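Local coordinates for protein fructosyl amine:oxygen oxidoreductase (Neosartorya fumigata, PDB 4WCT) that probably catalyses the FAD-dependent oxidative deglycation of fructosyl amines (Amadori products), with oxygen as the electron acceptor, at residues T115-G121 against L275-I281; T140-E146 against W167-K173; K249-R253 against R426-Q432; D365-D371 against I415-R419. All coordinates share one frame; numbering follows the deposited sequence. Where two conformers were deposited one is given.

Contact 1: residues T115-G121 against L275-I281; sequences TGFIISG and LPVLFNI
T115 and L275 start a parallel strand pairing just before its regular part: T115 OG1 donates to L275 O at 2.7 Å, reaching the oxygen from above the carbonyl plane. A ladder of alternating backbone bonds follows, V277 N to G116 O, I118 N to V277 O, F279 N to I118 O and I281 N to S120 O, so F117, I118, I119 and S120 stand opposite V277, L278, F279 and N280. At the far end a second hydroxyl joins in. S120 OG, held between its own backbone N and carbonyl carbon (chi1 61°), turns to F279 O at 2.8 Å, again from above the carbonyl plane. The same oxygen takes a weak bond from S120 N, so the hydroxyl adds a second link where the backbone rung is weak.

The F117 ring rises on one face of the sheet and presents its edge to V277, with CD1 of F117 3.8 Å from V277 CB. It then runs alongside F279, pointing the same way, and F117 CZ reaches F279 CD2 at 3.8 Å. Farther along, I119 CG1 packs on I281 CG2 at 3.8 Å. On the other face I118 spreads two branches: CG2 meets L278 CD1 at 3.7 Å, while CD1 leans on the P276 ring.

This largely buried pair lies within a mixed sheet. Strand 168-172 bonds to the other edge of 117-121, antiparallel, and strand 284-287 flanks 277-280. Helix 124-135 packs against I119 and I281, and strand 72-75 meets F117 and V277.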
# COMPACT_ATOMS: atom_id res chain seq x y z
N THR A 115 -9.80 7.12 14.27
CA THR A 115 -11.16 7.60 14.12
C THR A 115 -12.19 6.47 13.89
O THR A 115 -13.40 6.75 13.82
CB THR A 115 -11.26 8.57 12.96
OG1 THR A 115 -10.85 7.92 11.76
CG2 THR A 115 -10.44 9.81 13.16
N GLY A 116 -11.69 5.26 13.63
CA GLY A 116 -12.55 4.12 13.38
C GLY A 116 -12.67 3.80 11.91
O GLY A 116 -12.13 4.51 11.06
N PHE A 117 -13.41 2.73 11.60
CA PHE A 117 -13.44 2.18 10.24
C PHE A 117 -14.77 1.49 10.03
O PHE A 117 -15.21 0.70 10.88
CB PHE A 117 -12.29 1.17 10.09
CG PHE A 117 -12.29 0.37 8.81
CD1 PHE A 117 -12.05 0.97 7.59
CD2 PHE A 117 -12.57 -0.99 8.83
CE1 PHE A 117 -11.96 0.21 6.42
CE2 PHE A 117 -12.49 -1.74 7.67
CZ PHE A 117 -12.18 -1.14 6.47
N ILE A 118 -15.44 1.85 8.94
CA ILE A 118 -16.73 1.26 8.60
C ILE A 118 -16.52 0.40 7.36
O ILE A 118 -16.01 0.89 6.33
CB ILE A 118 -17.80 2.34 8.27
CG1 ILE A 118 -18.07 3.25 9.47
CG2 ILE A 118 -19.08 1.70 7.78
CD1 ILE A 118 -18.77 4.54 9.07
N ILE A 119 -16.91 -0.87 7.44
CA ILE A 119 -16.92 -1.75 6.29
C ILE A 119 -18.34 -2.14 5.91
O ILE A 119 -19.15 -2.42 6.77
CB ILE A 119 -16.05 -3.00 6.53
CG1 ILE A 119 -15.91 -3.83 5.26
CG2 ILE A 119 -16.57 -3.81 7.69
CD1 ILE A 119 -14.80 -4.84 5.31
N SER A 120 -18.66 -2.01 4.63
CA SER A 120 -20.05 -2.11 4.19
C SER A 120 -20.15 -2.69 2.76
O SER A 120 -19.17 -2.71 2.00
CB SER A 120 -20.71 -0.74 4.24
OG SER A 120 -20.03 0.18 3.37
N GLY A 121 -21.36 -3.08 2.40
CA GLY A 121 -21.69 -3.46 1.03
C GLY A 121 -23.15 -3.19 0.77
O GLY A 121 -23.89 -2.88 1.72
N LEU A 275 -13.25 11.80 11.26
CA LEU A 275 -14.19 10.94 10.60
C LEU A 275 -13.71 9.49 10.56
O LEU A 275 -12.56 9.25 10.18
CB LEU A 275 -14.41 11.42 9.16
CG LEU A 275 -14.96 12.84 8.95
CD1 LEU A 275 -15.19 13.12 7.49
CD2 LEU A 275 -16.23 13.09 9.76
N PRO A 276 -14.57 8.53 10.92
CA PRO A 276 -14.17 7.17 10.61
C PRO A 276 -14.02 6.99 9.10
O PRO A 276 -14.71 7.66 8.31
CB PRO A 276 -15.32 6.34 11.13
CG PRO A 276 -16.49 7.25 11.10
CD PRO A 276 -15.95 8.61 11.41
N VAL A 277 -13.15 6.06 8.70
CA VAL A 277 -13.07 5.70 7.28
C VAL A 277 -14.39 5.06 6.90
O VAL A 277 -14.88 4.20 7.62
CB VAL A 277 -11.92 4.71 7.07
CG1 VAL A 277 -11.84 4.24 5.61
CG2 VAL A 277 -10.59 5.34 7.50
N LEU A 278 -14.97 5.47 5.76
CA LEU A 278 -16.14 4.78 5.25
C LEU A 278 -15.77 4.01 3.99
O LEU A 278 -15.41 4.64 2.99
CB LEU A 278 -17.23 5.79 4.93
CG LEU A 278 -18.47 5.26 4.22
CD1 LEU A 278 -19.29 4.32 5.11
CD2 LEU A 278 -19.34 6.41 3.78
N PHE A 279 -15.95 2.69 4.02
CA PHE A 279 -15.55 1.79 2.94
C PHE A 279 -16.72 0.88 2.56
O PHE A 279 -17.23 0.17 3.40
CB PHE A 279 -14.36 0.96 3.42
CG PHE A 279 -13.85 -0.06 2.42
CD1 PHE A 279 -13.82 0.21 1.06
CD2 PHE A 279 -13.33 -1.24 2.88
CE1 PHE A 279 -13.20 -0.67 0.17
CE2 PHE A 279 -12.72 -2.14 2.00
CZ PHE A 279 -12.63 -1.84 0.66
N ASN A 280 -17.12 0.92 1.29
CA ASN A 280 -17.98 -0.08 0.69
C ASN A 280 -17.14 -0.92 -0.26
O ASN A 280 -16.50 -0.38 -1.19
CB ASN A 280 -19.15 0.60 -0.05
CG ASN A 280 -20.01 -0.38 -0.81
OD1 ASN A 280 -19.51 -1.33 -1.40
ND2 ASN A 280 -21.28 -0.08 -0.93
N ILE A 281 -17.05 -2.21 0.03
CA ILE A 281 -16.08 -3.09 -0.63
C ILE A 281 -16.31 -3.24 -2.13
O ILE A 281 -15.46 -3.78 -2.83
CB ILE A 281 -16.04 -4.48 0.02
CG1 ILE A 281 -17.37 -5.22 -0.20
CG2 ILE A 281 -15.66 -4.37 1.48
CD1 ILE A 281 -17.28 -6.69 0.18

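Contact 2: residues T140-E146 against W167-K173; sequences TNFVKLE and WKGWLHK
V143 and L171 exchange two backbone bonds, as do L145 and G169, which sets strands 143-145 and 168-172 antiparallel with axes 4.6 Å apart at closest and K144 facing W170 in the intervening non-hydrogen-bonded pair. The pairing adds strand 143-145 to a mixed sheet, since the far side of 168-172 bonds to strand 117-121.

F142, W170 and H172 form an aromatic cluster. W170 points the edge of its five-membered ring at the face of F142 in an offset edge-to-face pair, planes 77° apart, and F142 CD1 touches W170 CB at 3.7 Å. The T140 methyl bridges two members of the cluster: CG2, anti to the backbone N, sits above the centre of the F142 ring and also over a face of the H172 imidazole, 3.7 Å from that ring's centroid. Beyond it, H172 ND1 bonds to E75.

K144 lies over W170. Its chain bends at chi2 (73°) and carries CD over the indole face, 3.6 Å from the centroid of the five-membered ring, a CH-pi contact in which aliphatic carbon, not the ammonium, meets the ring. A second bend at chi4 turns NZ to E146 OE2 in a weak bond within a salt bridge, so that the E146 carboxylate lies between two lysines and probably tempers their mutual repulsion. On the opposite strand K168 reaches across with its own bent tip. K168 NZ meets E146 OE1 at 3.1 Å, nearly head-on, and donates to a lone pair of E146 O at 3.0 Å.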
# COMPACT_ATOMS: atom_id res chain seq x y z
N THR A 140 -13.26 -8.13 17.56
CA THR A 140 -13.75 -6.74 17.60
C THR A 140 -15.25 -6.67 17.92
O THR A 140 -16.04 -7.48 17.43
CB THR A 140 -13.49 -6.05 16.23
OG1 THR A 140 -12.07 -5.92 16.03
CG2 THR A 140 -14.16 -4.68 16.17
N ASN A 141 -15.66 -5.72 18.76
CA ASN A 141 -17.09 -5.50 18.97
C ASN A 141 -17.59 -4.43 18.03
O ASN A 141 -17.25 -3.27 18.18
CB ASN A 141 -17.41 -5.15 20.43
CG ASN A 141 -17.02 -6.25 21.41
OD1 ASN A 141 -17.63 -7.33 21.45
ND2 ASN A 141 -15.94 -6.02 22.15
N PHE A 142 -18.24 -4.85 16.96
CA PHE A 142 -18.71 -3.93 15.92
C PHE A 142 -20.07 -3.36 16.28
O PHE A 142 -20.85 -3.96 17.02
CB PHE A 142 -18.86 -4.66 14.60
CG PHE A 142 -17.59 -5.18 14.03
CD1 PHE A 142 -16.82 -4.40 13.16
CD2 PHE A 142 -17.12 -6.44 14.35
CE1 PHE A 142 -15.68 -4.89 12.58
CE2 PHE A 142 -15.98 -6.93 13.77
CZ PHE A 142 -15.24 -6.16 12.91
N VAL A 143 -20.36 -2.18 15.75
CA VAL A 143 -21.70 -1.63 15.79
C VAL A 143 -22.30 -1.88 14.41
O VAL A 143 -21.69 -1.55 13.39
CB VAL A 143 -21.65 -0.12 16.04
CG1 VAL A 143 -23.04 0.47 15.98
CG2 VAL A 143 -20.99 0.18 17.38
N LYS A 144 -23.45 -2.52 14.37
CA LYS A 144 -24.09 -2.82 13.09
C LYS A 144 -24.83 -1.60 12.58
O LYS A 144 -25.57 -0.95 13.32
CB LYS A 144 -25.06 -3.99 13.25
CG LYS A 144 -25.81 -4.35 11.98
CD LYS A 144 -24.91 -5.06 10.97
CE LYS A 144 -25.59 -5.22 9.62
NZ LYS A 144 -26.59 -6.35 9.66
N LEU A 145 -24.70 -1.36 11.29
CA LEU A 145 -25.36 -0.25 10.62
C LEU A 145 -26.34 -0.81 9.61
O LEU A 145 -25.95 -1.52 8.67
CB LEU A 145 -24.35 0.67 9.93
CG LEU A 145 -23.14 1.11 10.75
CD1 LEU A 145 -22.15 1.82 9.82
CD2 LEU A 145 -23.58 2.02 11.88
N GLU A 146 -27.64 -0.59 9.87
CA GLU A 146 -28.72 -1.25 9.12
C GLU A 146 -29.42 -0.29 8.19
O GLU A 146 -29.95 -0.68 7.16
CB GLU A 146 -29.76 -1.81 10.08
CG GLU A 146 -29.24 -2.84 11.04
CD GLU A 146 -29.32 -4.26 10.48
OE1 GLU A 146 -29.72 -4.45 9.31
OE2 GLU A 146 -29.00 -5.18 11.24
N TRP A 167 -27.34 -0.39 1.45
CA TRP A 167 -26.12 -0.55 2.22
C TRP A 167 -26.42 -1.13 3.61
O TRP A 167 -27.36 -0.69 4.30
CB TRP A 167 -25.43 0.80 2.43
CG TRP A 167 -24.75 1.41 1.24
CD1 TRP A 167 -25.28 1.63 -0.01
CD2 TRP A 167 -23.48 2.06 1.25
NE1 TRP A 167 -24.40 2.35 -0.76
CE2 TRP A 167 -23.30 2.65 -0.01
CE3 TRP A 167 -22.46 2.18 2.20
CZ2 TRP A 167 -22.14 3.33 -0.36
CZ3 TRP A 167 -21.34 2.87 1.88
CH2 TRP A 167 -21.17 3.43 0.59
N LYS A 168 -25.56 -2.05 4.03
CA LYS A 168 -25.45 -2.46 5.43
C LYS A 168 -23.99 -2.58 5.74
O LYS A 168 -23.18 -2.81 4.87
CB LYS A 168 -26.16 -3.79 5.72
CG LYS A 168 -27.66 -3.71 5.44
CD LYS A 168 -28.47 -4.82 6.07
CE LYS A 168 -29.94 -4.66 5.68
NZ LYS A 168 -30.55 -3.54 6.45
N GLY A 169 -23.62 -2.34 6.99
CA GLY A 169 -22.24 -2.40 7.35
C GLY A 169 -22.00 -2.41 8.84
O GLY A 169 -22.92 -2.66 9.61
N TRP A 170 -20.73 -2.41 9.18
CA TRP A 170 -20.25 -2.53 10.56
C TRP A 170 -19.18 -1.47 10.83
O TRP A 170 -18.27 -1.30 10.06
CB TRP A 170 -19.65 -3.90 10.81
CG TRP A 170 -20.63 -5.03 10.79
CD1 TRP A 170 -21.21 -5.60 11.87
CD2 TRP A 170 -21.12 -5.74 9.64
NE1 TRP A 170 -22.01 -6.65 11.48
CE2 TRP A 170 -22.00 -6.73 10.11
CE3 TRP A 170 -20.98 -5.58 8.28
CZ2 TRP A 170 -22.66 -7.63 9.26
CZ3 TRP A 170 -21.59 -6.51 7.43
CH2 TRP A 170 -22.40 -7.53 7.93
N LEU A 171 -19.29 -0.82 11.99
CA LEU A 171 -18.34 0.17 12.47
C LEU A 171 -17.44 -0.44 13.54
O LEU A 171 -17.93 -1.09 14.48
CB LEU A 171 -19.11 1.36 13.05
CG LEU A 171 -18.29 2.36 13.87
CD1 LEU A 171 -17.29 3.08 13.01
CD2 LEU A 171 -19.20 3.37 14.55
N HIS A 172 -16.15 -0.29 13.32
CA HIS A 172 -15.05 -0.74 14.19
C HIS A 172 -14.47 0.57 14.76
O HIS A 172 -13.88 1.34 14.01
CB HIS A 172 -14.00 -1.47 13.29
CG HIS A 172 -12.74 -1.86 14.00
ND1 HIS A 172 -11.76 -2.62 13.39
CD2 HIS A 172 -12.41 -1.80 15.31
CE1 HIS A 172 -10.83 -2.92 14.28
NE2 HIS A 172 -11.19 -2.43 15.45
N LYS A 173 -14.73 0.89 16.02
CA LYS A 173 -14.35 2.19 16.56
C LYS A 173 -12.88 2.35 16.97
O LYS A 173 -12.33 3.44 16.86
CB LYS A 173 -15.23 2.49 17.76
CG LYS A 173 -16.41 3.38 17.46
CD LYS A 173 -17.30 3.55 18.69
CE LYS A 173 -18.45 2.55 18.69
NZ LYS A 173 -19.75 3.20 19.06
O HOH W 1 -16.40 -0.85 17.51

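Contact 3: residues K249-R253 against R426-Q432; sequences KKQLR and RDWRATQ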
# COMPACT_ATOMS: atom_id res chain seq x y z
N LYS A 249 9.65 -14.84 -10.54
CA LYS A 249 9.01 -16.13 -10.86
C LYS A 249 7.50 -16.02 -10.72
O LYS A 249 6.85 -16.91 -10.16
CB LYS A 249 9.58 -17.23 -9.97
CG LYS A 249 11.09 -17.36 -10.07
CD LYS A 249 11.52 -17.71 -11.49
CE LYS A 249 13.00 -18.05 -11.56
NZ LYS A 249 13.54 -17.98 -12.95
N LYS A 250 6.97 -14.90 -11.18
CA LYS A 250 5.53 -14.61 -11.17
C LYS A 250 4.91 -14.32 -9.80
O LYS A 250 3.70 -14.12 -9.72
CB LYS A 250 4.71 -15.66 -11.91
CG LYS A 250 5.19 -15.86 -13.34
CD LYS A 250 4.29 -16.87 -14.05
CE LYS A 250 4.80 -17.19 -15.44
NZ LYS A 250 3.88 -18.15 -16.13
N GLN A 251 5.75 -14.10 -8.79
CA GLN A 251 5.24 -13.87 -7.46
C GLN A 251 4.68 -12.46 -7.28
O GLN A 251 3.89 -12.23 -6.35
CB GLN A 251 6.30 -14.14 -6.39
CG GLN A 251 6.73 -15.59 -6.30
CD GLN A 251 7.81 -15.78 -5.27
OE1 GLN A 251 7.54 -15.96 -4.08
NE2 GLN A 251 9.02 -15.54 -5.69
N LEU A 252 5.01 -11.55 -8.17
CA LEU A 252 4.46 -10.19 -8.11
C LEU A 252 3.59 -9.90 -9.31
O LEU A 252 4.01 -10.07 -10.45
CB LEU A 252 5.58 -9.15 -8.00
CG LEU A 252 6.47 -9.19 -6.75
CD1 LEU A 252 7.51 -8.05 -6.85
CD2 LEU A 252 5.69 -9.08 -5.44
N ARG A 253 2.44 -9.25 -9.05
CA ARG A 253 1.64 -8.66 -10.10
C ARG A 253 1.53 -7.17 -9.86
O ARG A 253 0.76 -6.75 -9.02
CB ARG A 253 0.24 -9.27 -10.14
CG ARG A 253 -0.58 -8.73 -11.27
CD ARG A 253 -2.04 -9.21 -11.26
NE ARG A 253 -2.77 -8.65 -10.13
CZ ARG A 253 -3.98 -9.04 -9.77
NH1 ARG A 253 -4.65 -9.94 -10.51
NH2 ARG A 253 -4.52 -8.54 -8.66
N ARG A 426 0.46 -18.66 -12.91
CA ARG A 426 -0.40 -17.65 -12.32
C ARG A 426 -1.40 -17.09 -13.34
O ARG A 426 -1.04 -16.69 -14.46
CB ARG A 426 0.46 -16.51 -11.81
CG ARG A 426 -0.33 -15.44 -11.10
CD ARG A 426 0.52 -14.66 -10.14
NE ARG A 426 -0.25 -13.61 -9.48
CZ ARG A 426 0.25 -12.80 -8.56
NH1 ARG A 426 1.55 -12.75 -8.34
NH2 ARG A 426 -0.55 -11.92 -7.96
N ASP A 427 -2.65 -16.94 -12.91
CA ASP A 427 -3.66 -16.20 -13.66
C ASP A 427 -3.64 -14.74 -13.30
O ASP A 427 -4.06 -14.37 -12.18
CB ASP A 427 -5.05 -16.74 -13.32
CG ASP A 427 -6.15 -16.04 -14.06
OD1 ASP A 427 -5.90 -15.20 -14.94
OD2 ASP A 427 -7.31 -16.43 -13.82
N TRP A 428 -3.08 -13.92 -14.18
CA TRP A 428 -2.92 -12.51 -13.89
C TRP A 428 -4.25 -11.80 -13.72
O TRP A 428 -4.27 -10.66 -13.26
CB TRP A 428 -2.13 -11.79 -14.98
CG TRP A 428 -0.73 -12.29 -15.15
CD1 TRP A 428 -0.21 -12.88 -16.28
CD2 TRP A 428 0.32 -12.32 -14.17
NE1 TRP A 428 1.09 -13.24 -16.06
CE2 TRP A 428 1.45 -12.89 -14.78
CE3 TRP A 428 0.44 -11.80 -12.88
CZ2 TRP A 428 2.67 -13.03 -14.12
CZ3 TRP A 428 1.64 -11.95 -12.22
CH2 TRP A 428 2.76 -12.49 -12.87
N ARG A 429 -5.32 -12.37 -14.28
CA ARG A 429 -6.62 -11.74 -14.23
C ARG A 429 -7.49 -12.20 -13.06
O ARG A 429 -8.65 -11.83 -12.97
CB ARG A 429 -7.34 -11.89 -15.59
CG ARG A 429 -6.66 -11.07 -16.69
CD ARG A 429 -7.32 -11.20 -18.06
NE ARG A 429 -6.66 -10.29 -19.00
CZ ARG A 429 -5.43 -10.49 -19.45
NH1 ARG A 429 -4.75 -11.54 -19.04
NH2 ARG A 429 -4.92 -9.71 -20.41
N ALA A 430 -6.91 -12.96 -12.13
CA ALA A 430 -7.59 -13.32 -10.90
C ALA A 430 -7.94 -12.09 -10.10
O ALA A 430 -7.15 -11.14 -10.01
CB ALA A 430 -6.71 -14.24 -10.08
N THR A 431 -9.17 -12.03 -9.58
CA THR A 431 -9.58 -10.82 -8.88
C THR A 431 -9.14 -10.74 -7.41
O THR A 431 -9.27 -9.70 -6.79
CB THR A 431 -11.10 -10.61 -8.98
OG1 THR A 431 -11.78 -11.80 -8.55
CG2 THR A 431 -11.50 -10.27 -10.39
N GLN A 432 -8.60 -11.84 -6.89
CA GLN A 432 -7.86 -11.84 -5.61
C GLN A 432 -8.60 -11.15 -4.46
O GLN A 432 -8.06 -10.30 -3.72
CB GLN A 432 -6.44 -11.27 -5.85
CG GLN A 432 -5.67 -12.13 -6.87
CD GLN A 432 -4.15 -11.98 -6.80
OE1 GLN A 432 -3.47 -11.73 -7.81
NE2 GLN A 432 -3.60 -12.17 -5.62
O HOH W 2 1.11 -17.34 -16.02
O HOH W 3 -7.22 -7.98 -7.53
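K250 crosses the W428 indole at about a right angle, its CB 3.8 Å from CH2 of the W428 six-membered ring. The rest of its chain runs extended, which carries NZ to a water that accepts from it and donates to R426 O; NZ is held in addition by Q317. The carbonyl of K250 serves the other segment: R426 NH1 donates to K250 O at 2.9 Å, with the oxygen in the guanidinium plane. Q251 follows with its O 3.1 Å from R426 NH1, while its side chain leads off to R419. L252 contributes its carbonyl oxygen, which lies 3.5 Å from W428 CZ3.

R253 makes the largest single contribution. Its CG is anti to the backbone N (chi1 -177°), and the chain slides past W428 in the opposing direction, with R253 CG 3.6 Å from W428 CE3. A bend at chi3 then swings the guanidinium against the loop 426-432. There R253 NH1 is shared between two carbonyls: A430 O, at 2.8 Å and in the guanidinium plane, and W428 O, at 2.9 Å and approached from above its carbonyl plane. NH2 reaches T431 O through a water and forms a salt bridge with D362. Q432 OE1 sits over the guanidinium face, yet its hydrogen bond comes from R426 NH2, at 2.9 Å on a lone pair; that oxygen thus lies between two arginines and probably eases their closeness.

The loop that R253 grips contains a type I beta turn from D427 to A430, combined with an Asx turn in which D427 OD1 accepts from R429 N.

Contact 4: residues D365-D371 against I415-R419; sequences DRAFLID and IVRWR
F368 O is gripped end-on by R419, whose NH1 reaches it at 2.9 Å and NH2 at 3.2 Å, both from the same face of the carbonyl plane. The guanidinium binds further carbonyl and carboxylate oxygens around its edge. R419 NH2 donates to the syn lone pair of D365 OD1 at 2.9 Å, completing a salt bridge, and makes a weak bond to A367 O, while NH1 turns back to R417 O in its own segment. With so many acceptors round its rim, the group can hardly rotate. It gets there on a chain extended from CG to NE. D365 is itself fixed: OD1 also accepts from A367 N, met from above the carboxylate plane, and OD2 takes a water that donates to I415 O as well.

Farther on, the backbones meet directly. I370 N donates to V416 O at 2.9 Å, in the carbonyl plane. V416 fits between F368 and I370, its CG1 3.9 Å from F368 CB and its CG2 4.0 Å from I370 CB. D371 closes the contact: with CG anti to its backbone N (chi1 -158°), OD2 receives the W418 amide at 2.9 Å and 167° through its anti lone pair. L369 CD1 lies beside the backbone of R417 and W418.

Strand 369-372 is one of the two outermost strands of a six-stranded sheet and runs antiparallel to 379-383; the loop 415-419 adds one backbone bond to it. That sheet, with its parallel core, is consistent with the Rossmann-type FAD-binding domain, and the chain leads into strand 369-372 through an Asx turn at D365.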
# COMPACT_ATOMS: atom_id res chain seq x y z
N ASP A 365 -1.25 -14.89 -2.86
CA ASP A 365 -2.16 -14.95 -1.73
C ASP A 365 -2.35 -13.64 -0.98
O ASP A 365 -3.07 -13.60 0.05
CB ASP A 365 -1.71 -16.05 -0.79
CG ASP A 365 -0.33 -15.80 -0.18
OD1 ASP A 365 0.30 -14.75 -0.48
OD2 ASP A 365 0.11 -16.72 0.58
N ARG A 366 -1.73 -12.59 -1.51
CA ARG A 366 -1.74 -11.25 -0.97
C ARG A 366 -1.17 -11.17 0.45
O ARG A 366 -1.39 -10.18 1.15
CB ARG A 366 -3.14 -10.63 -1.08
CG ARG A 366 -3.49 -10.30 -2.52
CD ARG A 366 -4.82 -9.59 -2.67
NE ARG A 366 -4.85 -8.35 -1.95
CZ ARG A 366 -5.96 -7.76 -1.51
NH1 ARG A 366 -7.15 -8.25 -1.82
NH2 ARG A 366 -5.88 -6.62 -0.83
N ALA A 367 -0.32 -12.13 0.81
CA ALA A 367 0.63 -11.95 1.91
C ALA A 367 1.92 -11.34 1.39
O ALA A 367 2.20 -11.37 0.19
CB ALA A 367 0.87 -13.27 2.66
N PHE A 368 2.63 -10.65 2.28
CA PHE A 368 3.88 -10.02 1.90
C PHE A 368 4.93 -11.04 1.47
O PHE A 368 4.77 -12.24 1.62
CB PHE A 368 4.43 -9.18 3.04
CG PHE A 368 3.41 -8.22 3.65
CD1 PHE A 368 2.48 -7.53 2.84
CD2 PHE A 368 3.45 -7.93 5.01
CE1 PHE A 368 1.57 -6.66 3.41
CE2 PHE A 368 2.50 -7.08 5.58
CZ PHE A 368 1.56 -6.45 4.77
N LEU A 369 5.97 -10.53 0.87
CA LEU A 369 7.10 -11.37 0.43
C LEU A 369 8.38 -10.74 0.97
O LEU A 369 8.87 -9.73 0.46
CB LEU A 369 7.11 -11.50 -1.08
CG LEU A 369 8.34 -12.15 -1.74
CD1 LEU A 369 8.66 -13.50 -1.12
CD2 LEU A 369 8.17 -12.24 -3.25
N ILE A 370 8.83 -11.28 2.10
CA ILE A 370 9.98 -10.71 2.79
C ILE A 370 10.87 -11.89 3.17
O ILE A 370 10.50 -12.68 4.03
CB ILE A 370 9.57 -9.97 4.08
CG1 ILE A 370 8.66 -8.80 3.78
CG2 ILE A 370 10.80 -9.46 4.81
CD1 ILE A 370 8.02 -8.26 5.03
N ASP A 371 11.98 -12.03 2.45
CA ASP A 371 12.85 -13.20 2.63
C ASP A 371 14.18 -12.97 1.96
O ASP A 371 14.29 -12.21 1.03
CB ASP A 371 12.19 -14.44 2.02
CG ASP A 371 12.70 -15.75 2.60
OD1 ASP A 371 13.57 -15.75 3.53
OD2 ASP A 371 12.17 -16.79 2.17
N ILE A 415 4.90 -17.56 6.21
CA ILE A 415 3.84 -16.99 5.41
C ILE A 415 4.41 -16.04 4.36
O ILE A 415 3.89 -15.96 3.27
CB ILE A 415 2.83 -16.26 6.32
CG1 ILE A 415 2.14 -17.24 7.28
CG2 ILE A 415 1.79 -15.52 5.51
CD1 ILE A 415 1.50 -18.42 6.59
N VAL A 416 5.44 -15.27 4.72
CA VAL A 416 5.99 -14.26 3.83
C VAL A 416 7.24 -14.74 3.08
O VAL A 416 7.94 -13.97 2.45
CB VAL A 416 6.23 -12.92 4.55
CG1 VAL A 416 4.94 -12.36 5.15
CG2 VAL A 416 7.36 -13.01 5.58
N ARG A 417 7.55 -16.04 3.20
CA ARG A 417 8.71 -16.61 2.53
C ARG A 417 8.71 -16.55 1.01
O ARG A 417 7.65 -16.48 0.37
CB ARG A 417 8.85 -18.09 2.91
CG ARG A 417 7.84 -19.01 2.28
CD ARG A 417 8.10 -20.42 2.79
NE ARG A 417 7.01 -21.35 2.50
CZ ARG A 417 6.82 -21.97 1.36
NH1 ARG A 417 5.91 -22.96 1.33
NH2 ARG A 417 7.63 -21.73 0.31
N TRP A 418 9.90 -16.67 0.42
CA TRP A 418 10.05 -16.94 -1.00
C TRP A 418 9.30 -18.22 -1.42
O TRP A 418 9.44 -19.26 -0.76
CB TRP A 418 11.53 -17.05 -1.34
CG TRP A 418 11.86 -17.18 -2.76
CD1 TRP A 418 12.23 -18.32 -3.42
CD2 TRP A 418 12.02 -16.10 -3.71
NE1 TRP A 418 12.45 -18.04 -4.73
CE2 TRP A 418 12.40 -16.69 -4.93
CE3 TRP A 418 11.90 -14.71 -3.63
CZ2 TRP A 418 12.59 -15.93 -6.10
CZ3 TRP A 418 12.16 -13.96 -4.78
CH2 TRP A 418 12.44 -14.58 -6.00
N ARG A 419 8.40 -18.10 -2.40
CA ARG A 419 7.39 -19.15 -2.65
C ARG A 419 6.98 -19.20 -4.13
O ARG A 419 5.79 -19.11 -4.46
CB ARG A 419 6.19 -19.01 -1.70
CG ARG A 419 5.47 -17.65 -1.70
CD ARG A 419 4.58 -17.51 -0.46
NE ARG A 419 3.68 -16.36 -0.53
CZ ARG A 419 4.00 -15.14 -0.15
NH1 ARG A 419 5.18 -14.85 0.33
NH2 ARG A 419 3.09 -14.18 -0.25
O HOH W 4 1.88 -17.54 2.28

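Overall arrangement
The four contacts fall into two pairs. Contacts 1 and 2, with centres about 9 Å apart, share one sheet: strand 168-172 lies beside 117-121, probably hydrogen-bonded through F117 O and H172 N, 2.8 Å apart, so the three strand pairings run on as one sheet. Contacts 3 and 4, centres about 14 Å apart, are coupled by side chains, with Q251 OE1 2.8 Å from R419 N and Q432 O 2.9 Å from R366 NH1. The pairs stand far apart, contact 1 about 28 Å from contact 3 between centres, and the bound FAD approaches both: the side chain of V277 lies about 7 Å from it, F368 about 6 Å and L252 about 9 Å. Contact 2 is more remote, the side chain of H172 lying about 13 Å from the bound FAD.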